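Local coordinates for protein polyhedrin (Antheraea mylitta cypovirus 4, PDB 5A8S) that forms the crystalline lattice of cypovirus polyhedra, the insect-virus occlusion bodies that probably shelter embedded virus particles outside the host, at residues A[67-72]-A[76-81]; A[94-99]-A[174-179]; A[124-129]-A[166-171]; A[33-38]-A[204-209]. One frame throughout, in Å; residues are numbered along the deposited sequence.

Interaction 1: residues A[67-72]-A[76-81]; sequences NWRELL and TTDYDP
D78 swings its carboxylate away from its own backbone N (chi1 -174°) and R69 bends its chain at CD (chi3 -74°); together these turns bring NE of R69 to OD1 of D78. The bond is a salt bridge of 2.9 Å and fairly straight, with an N-H...O angle of 160°. OD1 lies close to the guanidinium plane, at its edge, and is met on the syn side but from a direction tilted out of the carboxylate plane; the two flat groups are well out of parallel. The other carboxylate oxygen, OD2 of D78, takes a weak, bent bond from ND2 of N67 at 2.9 Å. A water accepts from NH2 of R69 at 2.9 Å and also lies very close to OD2 of D78.

N67 does double duty. It is the N-cap of the short helix 68-71, and its OD1 accepts from N of E70 at 3.2 Å; E70 replies with OE1 to N of N67 at 3.0 Å, completing a capping box. The aliphatic part of E70 lies against D78, with CG of E70 3.6 Å from N of D78, where the chain makes an inverse gamma turn. Farther along, CD of R69 rests 4.0 Å from CB of D80, whose carboxylate is taken up by T83 and R111.

A second subunit adds the backbone oxygens of P211 and V213 as acceptors for N67 and R69. The R69 salt bridge, with a weaker bond from N67, probably stabilises D78 as the anion and ties the helix start to the following loop beside a subunit interface.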
# COMPACT_ATOMS: atom_id res chain seq x y z
N ASN A 67 -3.77 0.53 -11.81
CA ASN A 67 -4.71 -0.27 -12.58
C ASN A 67 -5.68 0.60 -13.37
O ASN A 67 -5.61 1.83 -13.33
CB ASN A 67 -5.46 -1.29 -11.71
CG ASN A 67 -6.26 -0.65 -10.60
OD1 ASN A 67 -6.73 0.48 -10.72
ND2 ASN A 67 -6.43 -1.38 -9.51
N TRP A 68 -6.55 -0.05 -14.12
CA TRP A 68 -7.34 0.63 -15.12
C TRP A 68 -8.17 1.79 -14.54
O TRP A 68 -8.14 2.91 -15.05
CB TRP A 68 -8.24 -0.39 -15.80
CG TRP A 68 -8.84 0.09 -17.06
CD1 TRP A 68 -8.26 0.09 -18.30
CD2 TRP A 68 -10.15 0.63 -17.23
NE1 TRP A 68 -9.14 0.59 -19.23
CE2 TRP A 68 -10.30 0.93 -18.59
CE3 TRP A 68 -11.21 0.88 -16.35
CZ2 TRP A 68 -11.48 1.48 -19.11
CZ3 TRP A 68 -12.38 1.42 -16.86
CH2 TRP A 68 -12.50 1.71 -18.23
N ARG A 69 -8.87 1.53 -13.44
CA ARG A 69 -9.72 2.55 -12.86
C ARG A 69 -8.91 3.69 -12.24
O ARG A 69 -9.35 4.83 -12.27
CB ARG A 69 -10.68 1.95 -11.83
CG ARG A 69 -11.76 1.08 -12.47
CD ARG A 69 -12.77 0.60 -11.44
NE ARG A 69 -12.20 -0.45 -10.61
CZ ARG A 69 -12.84 -1.55 -10.23
NH1 ARG A 69 -14.10 -1.77 -10.61
NH2 ARG A 69 -12.22 -2.45 -9.48
N GLU A 70 -7.73 3.39 -11.70
CA GLU A 70 -6.88 4.44 -11.14
C GLU A 70 -6.41 5.38 -12.23
O GLU A 70 -6.19 6.56 -11.98
CB GLU A 70 -5.66 3.86 -10.39
CG GLU A 70 -6.03 3.15 -9.10
CD GLU A 70 -4.85 2.44 -8.44
OE1 GLU A 70 -4.04 1.82 -9.16
OE2 GLU A 70 -4.75 2.49 -7.20
N LEU A 71 -6.27 4.84 -13.44
CA LEU A 71 -5.78 5.62 -14.58
C LEU A 71 -6.84 6.54 -15.18
O LEU A 71 -6.51 7.47 -15.92
CB LEU A 71 -5.24 4.67 -15.65
CG LEU A 71 -3.88 4.02 -15.36
CD1 LEU A 71 -3.57 2.92 -16.35
CD2 LEU A 71 -2.76 5.08 -15.37
N LEU A 72 -8.11 6.30 -14.88
CA LEU A 72 -9.20 7.08 -15.49
C LEU A 72 -9.21 8.55 -15.05
O LEU A 72 -8.94 8.87 -13.89
CB LEU A 72 -10.57 6.46 -15.14
CG LEU A 72 -10.83 5.03 -15.59
CD1 LEU A 72 -12.21 4.59 -15.11
CD2 LEU A 72 -10.73 4.91 -17.11
N THR A 76 -9.32 9.20 -8.23
CA THR A 76 -8.20 9.46 -7.36
C THR A 76 -7.76 8.18 -6.65
O THR A 76 -6.75 8.17 -6.01
CB THR A 76 -8.52 10.54 -6.31
OG1 THR A 76 -9.62 10.13 -5.50
CG2 THR A 76 -8.84 11.84 -6.96
N THR A 77 -8.56 7.12 -6.80
CA THR A 77 -8.25 5.80 -6.25
C THR A 77 -8.80 4.74 -7.21
O THR A 77 -9.29 5.08 -8.28
CB THR A 77 -8.95 5.57 -4.91
OG1 THR A 77 -10.36 5.78 -5.08
CG2 THR A 77 -8.43 6.51 -3.86
N ASP A 78 -8.74 3.47 -6.81
CA ASP A 78 -9.30 2.38 -7.60
C ASP A 78 -10.81 2.33 -7.36
O ASP A 78 -11.34 1.35 -6.86
CB ASP A 78 -8.64 1.05 -7.22
CG ASP A 78 -9.08 -0.11 -8.11
OD1 ASP A 78 -9.73 0.12 -9.16
OD2 ASP A 78 -8.78 -1.26 -7.76
N TYR A 79 -11.48 3.42 -7.70
CA TYR A 79 -12.92 3.53 -7.50
C TYR A 79 -13.45 4.46 -8.57
O TYR A 79 -12.93 5.55 -8.77
CB TYR A 79 -13.23 4.09 -6.11
CG TYR A 79 -14.68 4.47 -5.94
CD1 TYR A 79 -15.67 3.48 -5.83
CD2 TYR A 79 -15.08 5.80 -5.89
CE1 TYR A 79 -17.00 3.82 -5.67
CE2 TYR A 79 -16.42 6.14 -5.74
CZ TYR A 79 -17.37 5.15 -5.63
OH TYR A 79 -18.69 5.48 -5.47
N ASP A 80 -14.48 4.00 -9.28
CA ASP A 80 -15.06 4.75 -10.39
C ASP A 80 -16.51 5.13 -10.05
O ASP A 80 -17.41 4.28 -10.11
CB ASP A 80 -15.01 3.91 -11.67
CG ASP A 80 -15.70 4.60 -12.85
OD1 ASP A 80 -15.99 5.79 -12.71
OD2 ASP A 80 -15.95 3.95 -13.89
N PRO A 81 -16.73 6.41 -9.72
CA PRO A 81 -18.08 6.88 -9.35
C PRO A 81 -19.09 6.75 -10.49
O PRO A 81 -20.29 6.63 -10.23
CB PRO A 81 -17.87 8.36 -9.02
CG PRO A 81 -16.42 8.57 -8.90
CD PRO A 81 -15.72 7.47 -9.61
O HOH W 1 -9.39 -3.05 -9.43

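Interaction 2: residues A[94-99]-A[174-179]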
# COMPACT_ATOMS: atom_id res chain seq x y z
N ARG A 94 -15.13 -4.20 -16.32
CA ARG A 94 -15.33 -5.65 -16.28
C ARG A 94 -15.15 -6.27 -17.67
O ARG A 94 -14.60 -7.36 -17.82
CB ARG A 94 -16.71 -6.00 -15.70
CG ARG A 94 -16.89 -7.49 -15.35
CD ARG A 94 -18.27 -7.77 -14.72
NE ARG A 94 -18.58 -6.80 -13.67
CZ ARG A 94 -19.79 -6.61 -13.15
NH1 ARG A 94 -20.82 -7.33 -13.57
NH2 ARG A 94 -19.97 -5.69 -12.21
N GLN A 95 -15.61 -5.56 -18.70
CA GLN A 95 -15.55 -6.07 -20.07
C GLN A 95 -14.10 -6.21 -20.56
O GLN A 95 -13.79 -7.08 -21.37
CB GLN A 95 -16.35 -5.16 -21.00
CG GLN A 95 -16.14 -5.41 -22.49
CD GLN A 95 -16.66 -6.77 -22.93
OE1 GLN A 95 -17.23 -7.52 -22.14
NE2 GLN A 95 -16.48 -7.08 -24.21
N LEU A 96 -13.23 -5.34 -20.05
CA LEU A 96 -11.81 -5.35 -20.42
C LEU A 96 -11.00 -6.41 -19.66
O LEU A 96 -10.14 -7.07 -20.24
CB LEU A 96 -11.21 -3.97 -20.19
CG LEU A 96 -11.54 -2.94 -21.27
CD1 LEU A 96 -11.41 -1.53 -20.74
CD2 LEU A 96 -10.64 -3.16 -22.49
N ILE A 97 -11.26 -6.57 -18.36
CA ILE A 97 -10.42 -7.42 -17.53
C ILE A 97 -10.94 -8.85 -17.52
O ILE A 97 -10.19 -9.79 -17.29
CB ILE A 97 -10.25 -6.85 -16.08
CG1 ILE A 97 -9.18 -7.63 -15.31
CG2 ILE A 97 -11.58 -6.85 -15.33
CD1 ILE A 97 -8.56 -6.83 -14.16
N HIS A 98 -12.23 -9.02 -17.79
CA HIS A 98 -12.80 -10.35 -17.96
C HIS A 98 -13.52 -10.36 -19.29
O HIS A 98 -14.73 -10.16 -19.33
CB HIS A 98 -13.79 -10.67 -16.84
CG HIS A 98 -14.26 -12.09 -16.85
ND1 HIS A 98 -15.23 -12.57 -15.99
CD2 HIS A 98 -13.88 -13.15 -17.60
CE1 HIS A 98 -15.43 -13.85 -16.22
NE2 HIS A 98 -14.62 -14.23 -17.20
N PRO A 99 -12.78 -10.56 -20.39
CA PRO A 99 -13.31 -10.41 -21.75
C PRO A 99 -14.72 -10.96 -21.97
O PRO A 99 -15.03 -12.11 -21.64
CB PRO A 99 -12.29 -11.18 -22.59
CG PRO A 99 -11.00 -10.90 -21.87
CD PRO A 99 -11.37 -10.99 -20.41
N LEU A 174 -0.40 4.22 -24.53
CA LEU A 174 -1.22 3.16 -23.95
C LEU A 174 -2.40 2.86 -24.86
O LEU A 174 -2.94 3.77 -25.47
CB LEU A 174 -1.77 3.59 -22.59
CG LEU A 174 -0.74 3.91 -21.51
CD1 LEU A 174 -1.45 4.51 -20.31
CD2 LEU A 174 0.05 2.68 -21.13
N ASP A 175 -2.80 1.60 -24.94
CA ASP A 175 -4.12 1.31 -25.50
C ASP A 175 -5.04 0.98 -24.32
O ASP A 175 -4.58 0.92 -23.18
CB ASP A 175 -4.09 0.24 -26.62
CG ASP A 175 -4.06 -1.20 -26.11
OD1 ASP A 175 -4.36 -1.45 -24.93
OD2 ASP A 175 -3.77 -2.10 -26.94
N GLU A 176 -6.32 0.80 -24.60
CA GLU A 176 -7.31 0.83 -23.53
C GLU A 176 -7.21 -0.34 -22.55
O GLU A 176 -7.75 -0.27 -21.45
CB GLU A 176 -8.72 0.91 -24.11
CG GLU A 176 -9.77 1.19 -23.07
CD GLU A 176 -11.16 1.20 -23.65
OE1 GLU A 176 -11.34 0.70 -24.78
OE2 GLU A 176 -12.07 1.72 -22.97
N HIS A 177 -6.52 -1.42 -22.93
CA HIS A 177 -6.41 -2.55 -22.00
C HIS A 177 -5.12 -2.52 -21.17
O HIS A 177 -4.83 -3.46 -20.45
CB HIS A 177 -6.61 -3.88 -22.73
CG HIS A 177 -5.34 -4.56 -23.14
ND1 HIS A 177 -4.45 -4.02 -24.04
CD2 HIS A 177 -4.84 -5.78 -22.81
CE1 HIS A 177 -3.45 -4.85 -24.23
NE2 HIS A 177 -3.66 -5.93 -23.50
N ASN A 178 -4.37 -1.42 -21.24
CA ASN A 178 -3.11 -1.35 -20.50
C ASN A 178 -3.23 -0.80 -19.08
O ASN A 178 -4.16 -0.08 -18.73
CB ASN A 178 -2.07 -0.53 -21.27
CG ASN A 178 -1.56 -1.25 -22.51
OD1 ASN A 178 -1.42 -0.63 -23.56
ND2 ASN A 178 -1.29 -2.54 -22.40
N THR A 179 -2.26 -1.18 -18.27
CA THR A 179 -2.07 -0.61 -16.96
C THR A 179 -0.60 -0.18 -16.93
O THR A 179 0.12 -0.40 -17.90
CB THR A 179 -2.37 -1.64 -15.87
OG1 THR A 179 -1.59 -2.82 -16.11
CG2 THR A 179 -3.86 -2.00 -15.88
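L96 reaches across from the last turn of helix 92-97 to the bend at E176 and H177. Its CB points at that bend, and with CG set beside the backbone N (chi1 -78°) the isopropyl fork opens onto two consecutive residues. CD1 of L96 takes the E176 side: it lies 3.9 Å from the backbone O of E176 and equally 3.9 Å from CG of the same residue, with the carboxylate carbon only slightly farther. CD2 of L96 instead meets CB of H177 at 4.1 Å, while the imidazole ring leads away. The leucine and glutamate chains cross at about a right angle, CD1 meeting the outer part of the glutamate from CG to OE2.

What the fork rests on is a type I beta turn, D175 to N178, joining strand 167-173 to strand 179-185. OD1 of D175 gathers the turn from within: it accepts from N of H177 at 2.9 Å, making an Asx turn, and from ND1 of H177 at 2.7 Å, with the carboxylate oxygen near the imidazole plane and using its syn lone pair. That second bond restrains the rotation of the H177 ring. N178 OD1 in turn accepts from N of D175 at 3.0 Å. E176 is extended, and its OE2 is held by the backbone N of D109, while its backbone O receives the indole N-H of W68. M136 also packs on L96.

Interaction 3: residues A[124-129]-A[166-171]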
# COMPACT_ATOMS: atom_id res chain seq x y z
N ILE A 124 18.71 8.24 -8.71
CA ILE A 124 18.10 6.99 -9.12
C ILE A 124 19.13 6.07 -9.77
O ILE A 124 20.09 6.53 -10.37
CB ILE A 124 16.91 7.29 -10.04
CG1 ILE A 124 15.73 7.78 -9.19
CG2 ILE A 124 16.50 6.06 -10.85
CD1 ILE A 124 14.70 8.56 -9.94
N ASP A 125 18.96 4.76 -9.60
CA ASP A 125 19.78 3.79 -10.32
C ASP A 125 19.24 3.73 -11.75
O ASP A 125 18.25 3.05 -12.01
CB ASP A 125 19.71 2.41 -9.65
CG ASP A 125 20.31 1.30 -10.51
OD1 ASP A 125 20.97 1.62 -11.52
OD2 ASP A 125 20.13 0.11 -10.17
N TRP A 126 19.88 4.46 -12.65
CA TRP A 126 19.38 4.57 -14.03
C TRP A 126 19.45 3.25 -14.80
O TRP A 126 18.78 3.08 -15.80
CB TRP A 126 20.15 5.65 -14.80
CG TRP A 126 20.01 6.98 -14.16
CD1 TRP A 126 21.01 7.75 -13.63
CD2 TRP A 126 18.80 7.71 -13.96
NE1 TRP A 126 20.49 8.92 -13.12
CE2 TRP A 126 19.13 8.91 -13.31
CE3 TRP A 126 17.45 7.46 -14.27
CZ2 TRP A 126 18.17 9.86 -12.96
CZ3 TRP A 126 16.51 8.40 -13.93
CH2 TRP A 126 16.87 9.59 -13.28
N THR A 127 20.26 2.31 -14.32
CA THR A 127 20.38 1.04 -15.02
C THR A 127 19.20 0.10 -14.72
O THR A 127 18.94 -0.84 -15.48
CB THR A 127 21.72 0.33 -14.69
OG1 THR A 127 21.62 -0.32 -13.42
CG2 THR A 127 22.87 1.33 -14.66
N ARG A 128 18.47 0.36 -13.63
CA ARG A 128 17.32 -0.48 -13.28
C ARG A 128 16.01 0.30 -13.09
O ARG A 128 15.06 -0.20 -12.50
CB ARG A 128 17.64 -1.34 -12.04
CG ARG A 128 18.90 -2.19 -12.22
CD ARG A 128 19.27 -2.97 -10.96
NE ARG A 128 18.38 -4.10 -10.76
CZ ARG A 128 17.36 -4.13 -9.90
NH1 ARG A 128 17.11 -3.09 -9.10
NH2 ARG A 128 16.61 -5.22 -9.82
N ALA A 129 15.97 1.53 -13.60
CA ALA A 129 14.74 2.29 -13.62
C ALA A 129 13.89 1.75 -14.77
O ALA A 129 14.36 1.65 -15.90
CB ALA A 129 15.03 3.77 -13.80
N LEU A 166 20.28 14.96 -13.15
CA LEU A 166 19.40 14.46 -12.09
C LEU A 166 18.11 13.79 -12.59
O LEU A 166 17.39 13.21 -11.78
CB LEU A 166 19.01 15.62 -11.17
CG LEU A 166 20.00 16.01 -10.07
CD1 LEU A 166 19.54 17.29 -9.37
CD2 LEU A 166 20.14 14.88 -9.05
N SER A 167 17.83 13.84 -13.89
CA SER A 167 16.49 13.47 -14.37
C SER A 167 16.46 12.79 -15.73
O SER A 167 17.30 13.04 -16.59
CB SER A 167 15.62 14.72 -14.47
OG SER A 167 15.60 15.45 -13.26
N ARG A 168 15.45 11.94 -15.90
CA ARG A 168 15.10 11.36 -17.18
C ARG A 168 13.58 11.34 -17.29
O ARG A 168 12.88 11.35 -16.28
CB ARG A 168 15.63 9.93 -17.30
CG ARG A 168 17.15 9.84 -17.34
CD ARG A 168 17.64 8.43 -17.64
NE ARG A 168 19.10 8.41 -17.78
CZ ARG A 168 19.75 8.18 -18.92
NH1 ARG A 168 19.09 7.90 -20.04
NH2 ARG A 168 21.08 8.20 -18.94
N ALA A 169 13.05 11.28 -18.51
CA ALA A 169 11.61 11.20 -18.70
C ALA A 169 11.32 10.39 -19.94
O ALA A 169 12.12 10.38 -20.87
CB ALA A 169 11.00 12.60 -18.82
N VAL A 170 10.17 9.72 -19.96
CA VAL A 170 9.80 8.89 -21.10
C VAL A 170 8.32 9.04 -21.38
O VAL A 170 7.53 9.21 -20.45
CB VAL A 170 10.11 7.40 -20.83
CG1 VAL A 170 9.38 6.88 -19.58
CG2 VAL A 170 9.75 6.56 -22.05
N TYR A 171 7.94 9.01 -22.65
CA TYR A 171 6.53 8.95 -23.02
C TYR A 171 6.18 7.51 -23.38
O TYR A 171 6.89 6.86 -24.14
CB TYR A 171 6.21 9.89 -24.19
CG TYR A 171 4.73 9.90 -24.52
CD1 TYR A 171 3.82 10.55 -23.70
CD2 TYR A 171 4.25 9.24 -25.65
CE1 TYR A 171 2.47 10.56 -24.00
CE2 TYR A 171 2.88 9.24 -25.95
CZ TYR A 171 2.00 9.90 -25.11
OH TYR A 171 0.65 9.92 -25.39
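R168 lays its aliphatic chain over one face of the W126 indole. CG of R168 stands 4.0 Å from the centroid of the six-membered ring and 19° off its normal, a CH-pi contact, and CD of R168 comes to 3.5 Å from CE3 of W126. The chain runs extended from CG to NE, which carries the guanidinium past the rings with its plane tilted 51° from theirs; at 5.3 Å from CZ of R168 to the centroid of the five-membered ring, any cation-pi attraction is weak. At the indole edge, near its plane, the backbone O of L166 lies 3.6 Å from CZ2 of W126.

The opposite face of the indole carries the backbone O of I124, itself bonded to R187. NH1 of R168 is held by the backbone O of L160 and by N158. W126 sits in a type I beta turn, D125 to R128. There the bond from N of T127 to OD1 of D125 makes an Asx turn, and OG1 of T127 adds a second bond to the same oxygen at 2.8 Å. In this connection between strands 115-121 and 130-134, the turn carries W126, whose indole packs against strand 167-173 of the six-stranded antiparallel sheet.

Interaction 4: residues A[33-38]-A[204-209]; sequences VQDAMM and LTNNIV
D35 and N206 account for most of the surface buried here, in about equal amounts, and one hydrogen bond joins them. ND2 of N206 donates to OD2 of D35 at 3.0 Å with an N-H...O angle of 166°. The oxygen lies almost in the amide plane, so the donor is well aimed; on the acceptor side the amide comes in from above the carboxylate plane. The two side chains meet at about a right angle, and both have left the usual staggered positions about CA-CB (chi1 -117° for D35, -99° for N206).

Each residue sits at a bend. D35 is the third residue of a type II beta turn, V33 to A36, between helix 15-29 and strand 38-45, closed by N of A36 to O of V33 at 2.9 Å. N206 precedes an inverse gamma turn at N207, closed by N of I208 to O of N206 at 2.8 Å.

Neither polar group relies on the other alone. OD2 of D35 also accepts from NE2 of Q202, and R194 makes a long, weak ion pair with it. OD1 of N206 accepts from NE1 of W150 of the third subunit, so this buried amide is used at both ends, within the chain and across the subunit boundary. D60, a close like-charged neighbour of OD1 of D35, may raise the proton affinity of one of the two acids, an effect that the N-H donors and R194 around OD2 would partly offset.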
# COMPACT_ATOMS: atom_id res chain seq x y z
N VAL A 33 22.96 12.36 -1.46
CA VAL A 33 23.21 11.88 -0.10
C VAL A 33 22.14 10.84 0.17
O VAL A 33 20.95 11.16 0.13
CB VAL A 33 23.14 13.02 0.94
CG1 VAL A 33 23.36 12.49 2.35
CG2 VAL A 33 24.16 14.12 0.62
N GLN A 34 22.54 9.60 0.42
CA GLN A 34 21.56 8.51 0.53
C GLN A 34 20.49 8.83 1.59
O GLN A 34 20.78 9.46 2.60
CB GLN A 34 22.25 7.18 0.81
CG GLN A 34 23.17 6.72 -0.33
CD GLN A 34 22.44 5.94 -1.42
OE1 GLN A 34 21.40 5.33 -1.17
NE2 GLN A 34 23.01 5.94 -2.63
N ASP A 35 19.27 8.38 1.32
CA ASP A 35 18.07 8.71 2.10
C ASP A 35 17.59 10.16 1.91
O ASP A 35 16.72 10.64 2.64
CB ASP A 35 18.23 8.37 3.59
CG ASP A 35 17.24 7.30 4.06
OD1 ASP A 35 16.29 6.96 3.32
OD2 ASP A 35 17.38 6.81 5.19
N ALA A 36 18.15 10.85 0.92
CA ALA A 36 17.55 12.07 0.40
C ALA A 36 16.32 11.67 -0.40
O ALA A 36 16.22 10.53 -0.85
CB ALA A 36 18.52 12.82 -0.49
N MET A 37 15.38 12.59 -0.58
CA MET A 37 14.20 12.29 -1.38
C MET A 37 14.53 12.13 -2.87
O MET A 37 15.43 12.78 -3.41
CB MET A 37 13.14 13.39 -1.19
CG MET A 37 12.65 13.51 0.26
SD MET A 37 11.99 11.93 0.87
CE MET A 37 10.48 11.83 -0.05
N MET A 38 13.80 11.23 -3.51
CA MET A 38 13.73 11.13 -4.97
C MET A 38 12.29 11.46 -5.35
O MET A 38 11.42 11.45 -4.49
CB MET A 38 14.08 9.73 -5.44
CG MET A 38 15.57 9.40 -5.33
SD MET A 38 15.85 7.63 -5.49
CE MET A 38 15.39 7.04 -3.87
N LEU A 204 14.67 0.18 4.48
CA LEU A 204 13.36 -0.41 4.33
C LEU A 204 12.33 0.44 5.07
O LEU A 204 11.34 0.86 4.50
CB LEU A 204 13.36 -1.84 4.87
CG LEU A 204 12.00 -2.53 5.04
CD1 LEU A 204 11.39 -2.81 3.68
CD2 LEU A 204 12.13 -3.82 5.86
N THR A 205 12.57 0.72 6.35
CA THR A 205 11.53 1.30 7.19
C THR A 205 11.39 2.81 7.01
O THR A 205 10.34 3.38 7.28
CB THR A 205 11.76 0.96 8.67
OG1 THR A 205 13.01 1.51 9.11
CG2 THR A 205 11.78 -0.56 8.87
N ASN A 206 12.45 3.47 6.55
CA ASN A 206 12.38 4.90 6.28
C ASN A 206 11.64 5.19 4.98
O ASN A 206 11.30 6.34 4.70
CB ASN A 206 13.78 5.50 6.18
CG ASN A 206 14.23 6.18 7.45
OD1 ASN A 206 13.52 6.17 8.46
ND2 ASN A 206 15.40 6.79 7.41
N ASN A 207 11.41 4.15 4.18
CA ASN A 207 10.85 4.36 2.85
C ASN A 207 9.34 4.56 2.87
O ASN A 207 8.58 3.73 2.36
CB ASN A 207 11.21 3.21 1.93
CG ASN A 207 11.00 3.57 0.48
OD1 ASN A 207 11.68 4.44 -0.04
ND2 ASN A 207 10.04 2.92 -0.16
N ILE A 208 8.91 5.67 3.44
CA ILE A 208 7.51 6.06 3.36
C ILE A 208 7.27 6.72 2.02
O ILE A 208 7.74 7.83 1.78
CB ILE A 208 7.15 7.05 4.48
CG1 ILE A 208 7.38 6.40 5.85
CG2 ILE A 208 5.70 7.52 4.32
CD1 ILE A 208 7.19 7.35 7.02
N VAL A 209 6.56 6.04 1.13
CA VAL A 209 6.22 6.60 -0.17
C VAL A 209 5.02 7.52 0.01
O VAL A 209 4.03 7.12 0.62
CB VAL A 209 5.88 5.50 -1.20
CG1 VAL A 209 5.46 6.14 -2.52
CG2 VAL A 209 7.07 4.58 -1.40

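Overall arrangement
Interactions 1 and 2 form one patch, their centres 13 Å apart, where W68 of helix 68-71 meets L96 of helix 92-97 and the turn at E176. Interactions 3 and 4 form a second pair, their centres about 17 Å apart, touching where I124 packs on M38; interactions 2 and 4 are the farthest pair, 34 Å between centres. Along the chain, interaction 4 encloses all the others, interaction 1 comes before interaction 2, and interaction 3 is nested inside interaction 2. Strand 167-173 of the six-stranded sheet runs from interaction 3 to the turn of interaction 2. All four reach the second subunit, and interactions 1 and 4 also touch the third, so these contacts also border the trimer interfaces.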